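Local coordinates for protein lectin (Trichosanthes anguina, PDB 4HR6) that is a nontoxic, three-chain homologue of type II ribosome-inactivating proteins that probably binds carbohydrate through its beta-trefoil part, at residues 1-5 and 47-53; 29-33 and 95-99. All coordinates share one frame; numbering follows the deposited sequence.

In the fold
The chain opens with strand 3-9, an outermost strand, within this chain, of the mixed five-stranded sheet of its ribosome-inactivating-protein-like fold. Three antiparallel strands later it enters helix 46-51, and contact 1 brings that helix back against 1-5, closing a loop that is mostly strand. Contact 2 starts inside this loop, on strand 26-32, and ends beyond it, at 95-99, the C-terminal end of helix 85-96; the two closures therefore cross. Contact 1 sets the short helix on the sheet, whereas contact 2 ties the sheet to the helical part. Their centres lie about 16 Å apart, and they meet where F53 packs on A29 and Q31.

Contact 1 (1-5 and 47-53); sequences NRFYL and LAFHTLF
F3 lays its ring against the short helix 46-51 and the turn after it, with L52 CD1 over one face. This is where the first strand of the ribosome-inactivating-protein sheet meets the helix that follows its fourth strand. The methyl carbon L52 CD1 stands 4.1 Å from the F3 ring centroid and 18° off the normal, a CH-pi contact displaced toward the rim; CB of R2, the residue just before the strand, lies over the opposite face, also toward the rim. F3 has CG anti to its carbonyl carbon (chi1 -59°), which carries the ring out to the helix, where F3 CZ reaches A48 CB at 3.8 Å. L47 CD2 adds an apolar contact to F3 CE1 at 4.1 Å. V28 of strand 26-32 packs on both F3 and L52, joining the pair to the third strand. Farther along the first strand, L5 CD2 touches L52 CD2 and F53 CZ. The aliphatic part of R2 touches L47 through CD, while its NE forms a salt bridge with D21. T51 OG1 lies 3.7 Å from F3 CE1 and is itself anchored in the helix: it donates to L47 O at 2.7 Å, from the face of that carbonyl opposite H50 N.

Contact 2 (29-33 and 95-99); sequences AYQPA and LFNAD
A Schellman motif ends helix 85-96, and the contact joins this C-terminal cap to strand 26-32 of the ribosome-inactivating-protein sheet. A98, at positive phi, closes the motif, and A98 N bonds back to L95 O at 3.0 Å. The same carbonyl oxygen takes a second bond from the sheet: Y30 OH donates to L95 O at 2.7 Å, meeting it at a C=O...O angle of 123° and only 15° out of the carbonyl plane. The tyrosine thus grips a polar atom of the last helical turn that the capping turn also uses. With chi1 at 84°, Y30 CG is flanked by both its backbone N and its carbonyl carbon, and the ring reaches from the strand to the helix end with one face turned to L95. There a CH-pi contact forms, with L95 CD1 4.0 Å from the Y30 ring centroid and almost on the normal, while L95 CB approaches Y30 CE1 at 3.8 Å. L103 of helix 103-119 packs on both side chains, extending the contact into the helical part of the fold. Two residues along the strand from Y30, P32 CB rests against F96 O at 3.6 Å and also touches F96 CD1. The outer end of that phenyl group reaches A33, whose O lies 3.7 Å from F96 CE1.

Contact 1 (1-5 and 47-53)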
loop_
_atom_site.group_PDB
_atom_site.type_symbol
_atom_site.label_atom_id
_atom_site.label_comp_id
_atom_site.label_asym_id
_atom_site.label_seq_id
_atom_site.Cartn_x
_atom_site.Cartn_y
_atom_site.Cartn_z
ATOM N N ASN B 1 21.441 -12.273 -15.883
ATOM C CA ASN B 1 22.509 -11.567 -15.118
ATOM C C ASN B 1 21.918 -10.524 -14.153
ATOM O O ASN B 1 20.701 -10.469 -13.928
ATOM C CB ASN B 1 23.504 -10.901 -16.071
ATOM C CG ASN B 1 22.937 -9.645 -16.706
ATOM O OD1 ASN B 1 21.833 -9.670 -17.256
ATOM N ND2 ASN B 1 23.678 -8.532 -16.615
ATOM N N ARG B 2 22.776 -9.678 -13.594
ATOM C CA ARG B 2 22.394 -8.919 -12.430
ATOM C C ARG B 2 21.998 -7.460 -12.690
ATOM O O ARG B 2 21.420 -6.813 -11.821
ATOM C CB ARG B 2 23.527 -8.988 -11.443
ATOM C CG ARG B 2 23.207 -8.322 -10.136
ATOM C CD ARG B 2 24.186 -8.763 -9.103
ATOM N NE ARG B 2 24.316 -7.765 -8.078
ATOM C CZ ARG B 2 25.190 -7.858 -7.086
ATOM N NH1 ARG B 2 25.978 -8.928 -6.983
ATOM N NH2 ARG B 2 25.260 -6.887 -6.180
ATOM N N PHE B 3 22.285 -6.952 -13.881
ATOM C CA PHE B 3 22.092 -5.546 -14.167
ATOM C C PHE B 3 21.004 -5.327 -15.216
ATOM O O PHE B 3 20.937 -6.026 -16.229
ATOM C CB PHE B 3 23.438 -4.912 -14.555
ATOM C CG PHE B 3 24.466 -5.038 -13.469
ATOM C CD1 PHE B 3 25.469 -5.981 -13.546
ATOM C CD2 PHE B 3 24.368 -4.283 -12.325
ATOM C CE1 PHE B 3 26.377 -6.127 -12.526
ATOM C CE2 PHE B 3 25.266 -4.431 -11.296
ATOM C CZ PHE B 3 26.278 -5.357 -11.394
ATOM N N TYR B 4 20.141 -4.358 -14.944
ATOM C CA TYR B 4 19.053 -3.995 -15.838
ATOM C C TYR B 4 19.368 -2.626 -16.446
ATOM O O TYR B 4 19.778 -1.704 -15.731
ATOM C CB TYR B 4 17.775 -3.946 -15.026
ATOM C CG TYR B 4 16.517 -3.622 -15.775
ATOM C CD1 TYR B 4 16.032 -4.455 -16.777
ATOM C CD2 TYR B 4 15.772 -2.496 -15.441
ATOM C CE1 TYR B 4 14.839 -4.156 -17.437
ATOM C CE2 TYR B 4 14.595 -2.196 -16.088
ATOM C CZ TYR B 4 14.128 -3.021 -17.079
ATOM O OH TYR B 4 12.943 -2.676 -17.697
ATOM N N LEU B 5 19.187 -2.514 -17.757
ATOM C CA LEU B 5 19.503 -1.296 -18.489
ATOM C C LEU B 5 18.251 -0.598 -18.908
ATOM O O LEU B 5 17.263 -1.200 -19.295
ATOM C CB LEU B 5 20.308 -1.575 -19.755
ATOM C CG LEU B 5 21.679 -2.221 -19.588
ATOM C CD1 LEU B 5 22.318 -2.405 -20.957
ATOM C CD2 LEU B 5 22.577 -1.390 -18.691
ATOM N N LEU B 47 31.513 -6.463 -9.500
ATOM C CA LEU B 47 31.056 -7.128 -10.681
ATOM C C LEU B 47 30.562 -6.153 -11.761
ATOM O O LEU B 47 30.625 -6.474 -12.944
ATOM C CB LEU B 47 29.929 -8.085 -10.296
ATOM C CG LEU B 47 29.422 -9.000 -11.407
ATOM C CD1 LEU B 47 30.414 -10.132 -11.614
ATOM C CD2 LEU B 47 28.050 -9.546 -11.054
ATOM N N ALA B 48 30.038 -4.993 -11.347
ATOM C CA ALA B 48 29.605 -3.967 -12.295
ATOM C C ALA B 48 30.752 -3.519 -13.196
ATOM O O ALA B 48 30.561 -3.348 -14.398
ATOM C CB ALA B 48 29.014 -2.762 -11.572
ATOM N N PHE B 49 31.934 -3.325 -12.619
ATOM C CA PHE B 49 33.079 -2.864 -13.415
ATOM C C PHE B 49 33.549 -3.896 -14.428
ATOM O O PHE B 49 34.148 -3.533 -15.440
ATOM C CB PHE B 49 34.257 -2.495 -12.531
ATOM C CG PHE B 49 34.001 -1.320 -11.668
ATOM C CD1 PHE B 49 33.525 -1.482 -10.388
ATOM C CD2 PHE B 49 34.218 -0.039 -12.145
ATOM C CE1 PHE B 49 33.281 -0.387 -9.585
ATOM C CE2 PHE B 49 33.990 1.058 -11.345
ATOM C CZ PHE B 49 33.511 0.883 -10.068
ATOM N N HIS B 50 33.300 -5.171 -14.134
ATOM C CA HIS B 50 33.818 -6.261 -14.935
ATOM C C HIS B 50 32.863 -6.627 -16.025
ATOM O O HIS B 50 33.276 -7.212 -17.000
ATOM C CB HIS B 50 34.151 -7.484 -14.068
ATOM C CG HIS B 50 35.408 -7.314 -13.277
ATOM N ND1 HIS B 50 35.416 -6.828 -11.987
ATOM C CD2 HIS B 50 36.705 -7.513 -13.611
ATOM C CE1 HIS B 50 36.662 -6.751 -11.553
ATOM N NE2 HIS B 50 37.464 -7.166 -12.519
ATOM N N THR B 51 31.597 -6.259 -15.881
ATOM C CA THR B 51 30.589 -6.666 -16.834
ATOM C C THR B 51 29.901 -5.521 -17.561
ATOM O O THR B 51 29.289 -5.771 -18.582
ATOM C CB THR B 51 29.498 -7.540 -16.163
ATOM O OG1 THR B 51 28.974 -6.862 -15.032
ATOM C CG2 THR B 51 30.069 -8.871 -15.688
ATOM N N LEU B 52 29.964 -4.283 -17.061
ATOM C CA LEU B 52 29.240 -3.188 -17.722
ATOM C C LEU B 52 30.167 -2.198 -18.386
ATOM O O LEU B 52 31.147 -1.773 -17.802
ATOM C CB LEU B 52 28.387 -2.404 -16.727
ATOM C CG LEU B 52 27.255 -3.125 -16.015
ATOM C CD1 LEU B 52 26.755 -2.266 -14.860
ATOM C CD2 LEU B 52 26.143 -3.442 -16.998
ATOM N N PHE B 53 29.798 -1.791 -19.589
ATOM C CA PHE B 53 30.472 -0.716 -20.307
ATOM C C PHE B 53 31.972 -0.967 -20.382
ATOM O O PHE B 53 32.780 -0.068 -20.184
ATOM C CB PHE B 53 30.150 0.649 -19.674
ATOM C CG PHE B 53 28.675 0.890 -19.457
ATOM C CD1 PHE B 53 27.753 0.673 -20.474
ATOM C CD2 PHE B 53 28.199 1.319 -18.223
ATOM C CE1 PHE B 53 26.398 0.878 -20.263
ATOM C CE2 PHE B 53 26.847 1.524 -18.016
ATOM C CZ PHE B 53 25.950 1.305 -19.032
#

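Contact 2 (29-33 and 95-99)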
loop_
_atom_site.group_PDB
_atom_site.type_symbol
_atom_site.label_atom_id
_atom_site.label_comp_id
_atom_site.label_asym_id
_atom_site.label_seq_id
_atom_site.Cartn_x
_atom_site.Cartn_y
_atom_site.Cartn_z
ATOM N N ALA B 29 25.653 2.782 -12.504
ATOM C CA ALA B 29 26.452 3.385 -13.548
ATOM C C ALA B 29 25.567 3.926 -14.644
ATOM O O ALA B 29 24.398 3.554 -14.746
ATOM C CB ALA B 29 27.389 2.347 -14.154
ATOM N N TYR B 30 26.131 4.801 -15.470
ATOM C CA TYR B 30 25.462 5.188 -16.713
ATOM C C TYR B 30 26.467 5.504 -17.803
ATOM O O TYR B 30 27.641 5.747 -17.523
ATOM C CB TYR B 30 24.534 6.402 -16.513
ATOM C CG TYR B 30 25.205 7.762 -16.590
ATOM C CD1 TYR B 30 25.162 8.527 -17.764
ATOM C CD2 TYR B 30 25.857 8.286 -15.504
ATOM C CE1 TYR B 30 25.758 9.777 -17.831
ATOM C CE2 TYR B 30 26.469 9.520 -15.559
ATOM C CZ TYR B 30 26.408 10.259 -16.723
ATOM O OH TYR B 30 27.008 11.476 -16.756
ATOM N N GLN B 31 25.957 5.552 -19.029
ATOM C CA GLN B 31 26.723 5.947 -20.196
ATOM C C GLN B 31 25.893 6.894 -21.080
ATOM O O GLN B 31 24.745 6.592 -21.399
ATOM C CB GLN B 31 27.092 4.720 -21.033
ATOM C CG GLN B 31 28.241 5.004 -21.998
ATOM C CD GLN B 31 28.351 4.008 -23.142
ATOM O OE1 GLN B 31 27.606 3.042 -23.221
ATOM N NE2 GLN B 31 29.292 4.257 -24.042
ATOM N N PRO B 32 26.463 8.049 -21.463
ATOM C CA PRO B 32 25.816 8.818 -22.530
ATOM C C PRO B 32 25.947 8.083 -23.860
ATOM O O PRO B 32 27.021 7.597 -24.159
ATOM C CB PRO B 32 26.621 10.127 -22.573
ATOM C CG PRO B 32 27.510 10.122 -21.381
ATOM C CD PRO B 32 27.665 8.706 -20.943
ATOM N N ALA B 33 24.874 8.001 -24.636
ATOM C CA ALA B 33 24.915 7.386 -25.980
ATOM C C ALA B 33 25.935 8.068 -26.899
ATOM O O ALA B 33 26.041 9.306 -26.927
ATOM C CB ALA B 33 23.544 7.411 -26.626
ATOM N N LEU B 95 23.437 14.845 -17.336
ATOM C CA LEU B 95 24.114 13.549 -17.368
ATOM C C LEU B 95 24.746 13.310 -18.733
ATOM O O LEU B 95 25.857 12.822 -18.811
ATOM C CB LEU B 95 23.155 12.395 -17.065
ATOM C CG LEU B 95 22.633 12.152 -15.647
ATOM C CD1 LEU B 95 22.341 10.674 -15.401
ATOM C CD2 LEU B 95 23.560 12.666 -14.587
ATOM N N PHE B 96 24.025 13.639 -19.792
ATOM C CA PHE B 96 24.535 13.475 -21.145
ATOM C C PHE B 96 25.820 14.260 -21.395
ATOM O O PHE B 96 26.748 13.729 -22.006
ATOM C CB PHE B 96 23.494 13.874 -22.170
ATOM C CG PHE B 96 23.911 13.612 -23.593
ATOM C CD1 PHE B 96 23.724 12.369 -24.164
ATOM C CD2 PHE B 96 24.481 14.616 -24.358
ATOM C CE1 PHE B 96 24.090 12.127 -25.474
ATOM C CE2 PHE B 96 24.868 14.378 -25.666
ATOM C CZ PHE B 96 24.664 13.127 -26.228
ATOM N N ASN B 97 25.880 15.492 -20.881
ATOM C CA ASN B 97 27.058 16.339 -20.996
ATOM C C ASN B 97 28.082 16.062 -19.922
ATOM O O ASN B 97 29.140 16.689 -19.911
ATOM C CB ASN B 97 26.657 17.815 -20.888
ATOM C CG ASN B 97 25.691 18.239 -21.981
ATOM O OD1 ASN B 97 24.738 18.972 -21.731
ATOM N ND2 ASN B 97 25.930 17.771 -23.191
ATOM N N ALA B 98 27.749 15.170 -18.986
ATOM C CA ALA B 98 28.632 14.845 -17.871
ATOM C C ALA B 98 29.114 16.104 -17.158
ATOM O O ALA B 98 30.277 16.240 -16.807
ATOM C CB ALA B 98 29.804 13.998 -18.340
ATOM N N ASP B 99 28.181 17.003 -16.885
ATOM C CA ASP B 99 28.499 18.249 -16.207
ATOM C C ASP B 99 28.716 18.028 -14.722
ATOM O O ASP B 99 27.759 17.807 -13.989
ATOM C CB ASP B 99 27.371 19.249 -16.426
ATOM C CG ASP B 99 27.778 20.647 -16.105
ATOM O OD1 ASP B 99 27.273 21.533 -16.800
ATOM O OD2 ASP B 99 28.599 20.861 -15.175
#